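Local coordinates for protein alanine glyoxylate transaminase (Thermococcus litoralis, PDB 2ZC0) that probably transfers the amino group of alanine to glyoxylate, working as a homodimeric aminotransferase with a pyridoxal 5'-phosphate cofactor, at residues A[214-226]-A[328-340]. Sequence-based numbering, arbitrary orientation.
With PMP (4'-deoxy-4'-aminopyridoxal-5'-phosphate), chain F.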
loop_
_atom_site.group_PDB
_atom_site.type_symbol
_atom_site.label_atom_id
_atom_site.label_comp_id
_atom_site.label_asym_id
_atom_site.label_seq_id
_atom_site.Cartn_x
_atom_site.Cartn_y
_atom_site.Cartn_z
ATOM N N ASP A 214 10.545 24.065 -3.066
ATOM C CA ASP A 214 10.938 24.318 -1.686
ATOM C C ASP A 214 11.572 25.708 -1.618
ATOM O O ASP A 214 12.634 25.937 -2.182
ATOM C CB ASP A 214 11.922 23.237 -1.245
ATOM C CG ASP A 214 12.116 23.188 0.251
ATOM O OD1 ASP A 214 12.347 22.077 0.760
ATOM O OD2 ASP A 214 12.066 24.234 0.919
ATOM N N THR A 215 10.899 26.617 -0.915
ATOM C CA THR A 215 11.311 28.013 -0.760
ATOM C C THR A 215 11.909 28.323 0.617
ATOM O O THR A 215 11.827 29.456 1.105
ATOM C CB THR A 215 10.098 28.950 -0.966
ATOM O OG1 THR A 215 9.106 28.666 0.038
ATOM C CG2 THR A 215 9.492 28.747 -2.337
ATOM N N ALA A 216 12.506 27.316 1.242
ATOM C CA ALA A 216 13.102 27.481 2.564
ATOM C C ALA A 216 14.129 28.614 2.671
ATOM O O ALA A 216 14.210 29.282 3.701
ATOM C CB ALA A 216 13.738 26.166 3.016
ATOM N N TYR A 217 14.902 28.854 1.618
ATOM C CA TYR A 217 15.920 29.900 1.675
ATOM C C TYR A 217 15.692 31.102 0.770
ATOM O O TYR A 217 16.628 31.860 0.497
ATOM C CB TYR A 217 17.295 29.275 1.387
ATOM C CG TYR A 217 17.597 28.115 2.310
ATOM C CD1 TYR A 217 17.380 26.794 1.901
ATOM C CD2 TYR A 217 17.977 28.342 3.636
ATOM C CE1 TYR A 217 17.520 25.727 2.795
ATOM C CE2 TYR A 217 18.119 27.289 4.536
ATOM C CZ TYR A 217 17.884 25.984 4.110
ATOM O OH TYR A 217 17.982 24.959 5.023
ATOM N N ASN A 218 14.458 31.299 0.322
ATOM C CA ASN A 218 14.143 32.413 -0.568
ATOM C C ASN A 218 14.371 33.758 0.070
ATOM O O ASN A 218 14.507 34.763 -0.624
ATOM C CB ASN A 218 12.689 32.314 -1.038
ATOM C CG ASN A 218 12.510 31.242 -2.067
ATOM O OD1 ASN A 218 13.257 30.262 -2.072
ATOM N ND2 ASN A 218 11.531 31.404 -2.944
ATOM N N PHE A 219 14.413 33.774 1.394
ATOM C CA PHE A 219 14.616 35.012 2.114
ATOM C C PHE A 219 16.017 35.142 2.696
ATOM O O PHE A 219 16.279 36.030 3.497
ATOM C CB PHE A 219 13.539 35.153 3.190
ATOM C CG PHE A 219 12.143 35.072 2.639
ATOM C CD1 PHE A 219 11.376 33.923 2.816
ATOM C CD2 PHE A 219 11.621 36.115 1.883
ATOM C CE1 PHE A 219 10.109 33.815 2.242
ATOM C CE2 PHE A 219 10.356 36.017 1.303
ATOM C CZ PHE A 219 9.599 34.862 1.483
ATOM N N MET A 220 16.917 34.249 2.297
ATOM C CA MET A 220 18.302 34.332 2.749
ATOM C C MET A 220 19.189 34.468 1.522
ATOM O O MET A 220 20.237 33.831 1.444
ATOM C CB MET A 220 18.738 33.087 3.523
ATOM C CG MET A 220 17.954 32.813 4.787
ATOM S SD MET A 220 19.020 32.112 6.052
ATOM C CE MET A 220 19.704 30.765 5.191
ATOM N N ARG A 221 18.745 35.272 0.558
ATOM C CA ARG A 221 19.507 35.510 -0.665
ATOM C C ARG A 221 20.455 36.671 -0.412
ATOM O O ARG A 221 20.158 37.555 0.391
ATOM C CB ARG A 221 18.586 35.862 -1.836
ATOM C CG ARG A 221 18.609 34.844 -2.962
ATOM C CD ARG A 221 18.184 35.468 -4.279
ATOM N NE ARG A 221 16.885 36.123 -4.164
ATOM C CZ ARG A 221 16.615 37.331 -4.644
ATOM N NH1 ARG A 221 15.403 37.847 -4.489
ATOM N NH2 ARG A 221 17.558 38.021 -5.275
ATOM N N TYR A 222 21.589 36.679 -1.105
ATOM C CA TYR A 222 22.561 37.742 -0.904
ATOM C C TYR A 222 22.929 38.517 -2.167
ATOM O O TYR A 222 23.007 39.746 -2.138
ATOM C CB TYR A 222 23.840 37.162 -0.277
ATOM C CG TYR A 222 23.588 36.272 0.926
ATOM C CD1 TYR A 222 24.120 34.982 0.989
ATOM C CD2 TYR A 222 22.802 36.707 1.989
ATOM C CE1 TYR A 222 23.868 34.145 2.085
ATOM C CE2 TYR A 222 22.547 35.882 3.081
ATOM C CZ TYR A 222 23.079 34.607 3.120
ATOM O OH TYR A 222 22.803 33.803 4.199
ATOM N N GLU A 223 23.135 37.809 -3.276
ATOM C CA GLU A 223 23.559 38.470 -4.511
ATOM C C GLU A 223 22.756 38.245 -5.794
ATOM O O GLU A 223 23.077 38.834 -6.830
ATOM C CB GLU A 223 25.018 38.114 -4.771
ATOM C CG GLU A 223 25.836 38.068 -3.501
ATOM C CD GLU A 223 27.291 37.835 -3.761
ATOM O OE1 GLU A 223 27.613 36.869 -4.488
ATOM O OE2 GLU A 223 28.117 38.613 -3.238
ATOM N N GLY A 224 21.728 37.405 -5.749
ATOM C CA GLY A 224 20.947 37.189 -6.953
ATOM C C GLY A 224 20.308 38.500 -7.387
ATOM O O GLY A 224 20.111 39.399 -6.560
ATOM N N GLY A 225 19.991 38.630 -8.672
ATOM C CA GLY A 225 19.365 39.856 -9.142
ATOM C C GLY A 225 17.939 39.916 -8.633
ATOM O O GLY A 225 17.704 40.139 -7.446
ATOM N N ASP A 226 16.981 39.723 -9.529
ATOM C CA ASP A 226 15.575 39.718 -9.145
ATOM C C ASP A 226 15.078 38.326 -9.531
ATOM O O ASP A 226 14.261 38.178 -10.438
ATOM C CB ASP A 226 14.796 40.803 -9.908
ATOM C CG ASP A 226 13.423 41.095 -9.295
ATOM O OD1 ASP A 226 13.360 41.431 -8.088
ATOM O OD2 ASP A 226 12.405 40.999 -10.021
ATOM N N PHE A 328 34.847 23.874 -3.736
ATOM C CA PHE A 328 33.690 24.065 -2.874
ATOM C C PHE A 328 32.771 25.124 -3.458
ATOM O O PHE A 328 33.210 26.048 -4.143
ATOM C CB PHE A 328 34.131 24.436 -1.458
ATOM C CG PHE A 328 35.156 25.536 -1.398
ATOM C CD1 PHE A 328 34.767 26.878 -1.397
ATOM C CD2 PHE A 328 36.515 25.229 -1.311
ATOM C CE1 PHE A 328 35.712 27.892 -1.306
ATOM C CE2 PHE A 328 37.465 26.238 -1.220
ATOM C CZ PHE A 328 37.061 27.572 -1.217
ATOM N N THR A 329 31.482 24.966 -3.199
ATOM C CA THR A 329 30.479 25.870 -3.724
ATOM C C THR A 329 30.553 27.285 -3.166
ATOM O O THR A 329 30.988 27.503 -2.033
ATOM C CB THR A 329 29.040 25.303 -3.480
ATOM O OG1 THR A 329 28.771 25.232 -2.073
ATOM C CG2 THR A 329 28.912 23.909 -4.082
ATOM N N LYS A 330 30.120 28.241 -3.984
ATOM C CA LYS A 330 30.095 29.648 -3.610
ATOM C C LYS A 330 28.635 30.072 -3.692
ATOM O O LYS A 330 28.166 30.527 -4.737
ATOM C CB LYS A 330 30.912 30.482 -4.597
ATOM C CG LYS A 330 32.296 29.944 -4.909
ATOM C CD LYS A 330 33.204 29.983 -3.700
ATOM C CE LYS A 330 34.659 29.837 -4.124
ATOM N NZ LYS A 330 34.901 28.582 -4.900
ATOM N N PRO A 331 27.894 29.918 -2.593
ATOM C CA PRO A 331 26.475 30.283 -2.547
ATOM C C PRO A 331 26.181 31.779 -2.602
ATOM O O PRO A 331 26.915 32.583 -2.035
ATOM C CB PRO A 331 26.013 29.658 -1.229
ATOM C CG PRO A 331 27.233 29.786 -0.367
ATOM C CD PRO A 331 28.332 29.340 -1.310
ATOM N N ILE A 332 25.112 32.144 -3.304
ATOM C CA ILE A 332 24.691 33.540 -3.396
ATOM C C ILE A 332 23.495 33.646 -2.457
ATOM O O ILE A 332 22.930 34.723 -2.238
ATOM C CB ILE A 332 24.237 33.924 -4.837
ATOM C CG1 ILE A 332 22.999 33.111 -5.238
ATOM C CG2 ILE A 332 25.382 33.695 -5.815
ATOM C CD1 ILE A 332 22.484 33.388 -6.651
ATOM N N ALA A 333 23.123 32.504 -1.893
ATOM C CA ALA A 333 21.998 32.444 -0.975
ATOM C C ALA A 333 22.068 31.191 -0.125
ATOM O O ALA A 333 22.828 30.260 -0.419
ATOM C CB ALA A 333 20.697 32.464 -1.765
ATOM N N GLY A 334 21.265 31.167 0.933
ATOM C CA GLY A 334 21.242 30.002 1.796
ATOM C C GLY A 334 22.088 30.132 3.039
ATOM O O GLY A 334 22.322 31.232 3.547
ATOM N N MET A 335 22.565 28.992 3.523
ATOM C CA MET A 335 23.365 28.964 4.744
ATOM C C MET A 335 24.372 27.821 4.750
ATOM O O MET A 335 25.137 27.657 5.699
ATOM C CB MET A 335 22.427 28.837 5.955
ATOM C CG MET A 335 21.381 27.745 5.806
ATOM S SD MET A 335 20.283 27.578 7.236
ATOM C CE MET A 335 20.911 26.164 7.850
ATOM N N PHE A 336 24.372 27.027 3.691
ATOM C CA PHE A 336 25.297 25.917 3.622
ATOM C C PHE A 336 26.322 26.140 2.530
ATOM O O PHE A 336 26.133 26.965 1.633
ATOM C CB PHE A 336 24.559 24.608 3.335
ATOM C CG PHE A 336 23.562 24.221 4.392
ATOM C CD1 PHE A 336 22.195 24.302 4.140
ATOM C CD2 PHE A 336 23.991 23.762 5.637
ATOM C CE1 PHE A 336 21.267 23.929 5.103
ATOM C CE2 PHE A 336 23.072 23.387 6.607
ATOM C CZ PHE A 336 21.705 23.467 6.344
ATOM N N VAL A 337 27.415 25.394 2.635
ATOM C CA VAL A 337 28.495 25.411 1.667
ATOM C C VAL A 337 28.885 23.947 1.573
ATOM O O VAL A 337 29.047 23.287 2.599
ATOM C CB VAL A 337 29.721 26.218 2.164
ATOM C CG1 VAL A 337 30.913 25.999 1.219
ATOM C CG2 VAL A 337 29.373 27.701 2.243
ATOM N N MET A 338 28.987 23.417 0.362
ATOM C CA MET A 338 29.394 22.030 0.220
ATOM C C MET A 338 30.873 22.016 -0.108
ATOM O O MET A 338 31.299 22.539 -1.140
ATOM C CB MET A 338 28.639 21.309 -0.898
ATOM C CG MET A 338 28.932 19.809 -0.941
ATOM S SD MET A 338 28.119 18.900 0.448
ATOM C CE MET A 338 26.744 18.200 -0.410
ATOM N N PHE A 339 31.639 21.421 0.795
ATOM C CA PHE A 339 33.081 21.280 0.669
ATOM C C PHE A 339 33.359 19.881 0.138
ATOM O O PHE A 339 32.674 18.926 0.499
ATOM C CB PHE A 339 33.732 21.429 2.041
ATOM C CG PHE A 339 35.227 21.305 2.022
ATOM C CD1 PHE A 339 36.022 22.384 1.639
ATOM C CD2 PHE A 339 35.843 20.113 2.390
ATOM C CE1 PHE A 339 37.404 22.278 1.628
ATOM C CE2 PHE A 339 37.231 19.996 2.381
ATOM C CZ PHE A 339 38.012 21.084 1.999
ATOM N N PHE A 340 34.368 19.756 -0.710
ATOM C CA PHE A 340 34.704 18.462 -1.275
ATOM C C PHE A 340 36.123 18.039 -0.930
ATOM O O PHE A 340 37.063 18.825 -1.063
ATOM C CB PHE A 340 34.544 18.502 -2.794
ATOM C CG PHE A 340 33.119 18.620 -3.249
ATOM C CD1 PHE A 340 32.351 17.482 -3.478
ATOM C CD2 PHE A 340 32.540 19.871 -3.449
ATOM C CE1 PHE A 340 31.035 17.587 -3.901
ATOM C CE2 PHE A 340 31.218 19.983 -3.873
ATOM C CZ PHE A 340 30.468 18.839 -4.099
HETATM N N1 PMP F . 13.386 22.442 3.219
HETATM C C2 PMP F . 14.735 22.527 3.219
HETATM C C2A PMP F . 15.429 22.491 1.856
HETATM C C3 PMP F . 15.468 22.651 4.430
HETATM O O3 PMP F . 16.853 22.732 4.391
HETATM C C4 PMP F . 14.746 22.677 5.682
HETATM C C4A PMP F . 15.547 22.814 6.990
HETATM N N4A PMP F . 15.395 21.668 7.888
HETATM C C5 PMP F . 13.208 22.574 5.621
HETATM C C6 PMP F . 12.584 22.456 4.355
HETATM C C5A PMP F . 12.319 22.594 6.879
HETATM O O4P PMP F . 12.412 23.587 7.361
HETATM P P PMP F . 11.412 23.702 8.696
HETATM O O1P PMP F . 9.951 24.907 8.614
HETATM O O2P PMP F . 12.547 24.331 10.099
HETATM O O3P PMP F . 10.718 22.107 9.210
#
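The Tyr217 ring meets the sulfur of Met335 at its edge, a Met-aromatic contact with SD 3.5 Å from CE2; PMP O3 also lies at the edge of the Tyr217 ring, near its plane. One face carries the methyl of Ala216; Phe336 in turn takes the tyrosine hydroxyl at its own edge and CG of Met335 on a face. The Tyr222 ring has Met220 O over one face, and its OH makes a weak hydrogen bond to Gly334 O. With CG anti to the carbonyl carbon (chi1 -55°), Tyr217 is directed past Gly334 to the cofactor, where its OH hydrogen-bonds PMP O3 at 2.6 Å and also Lys247 NZ. A phenylalanine here would probably keep the edge contact with Met335 but leave PMP O3 and Lys247 NZ without the hydroxyl they share. The backbones bridge once, at Arg221 and Ala333. Gly334 N donates to Met220 O (2.9 Å), while Ile332 O is gripped twice, by Tyr222 N at 2.6 Å and Glu223 N at 3.3 Å, the latter on a lone pair. The loop thus tied to the approach to strand 336-340 meets the cofactor twice, through Asp214 OD1, 2.7 Å from PMP N1, and the Tyr217 hydroxyl, which is likely to polarise the O3 side of the pyridine ring.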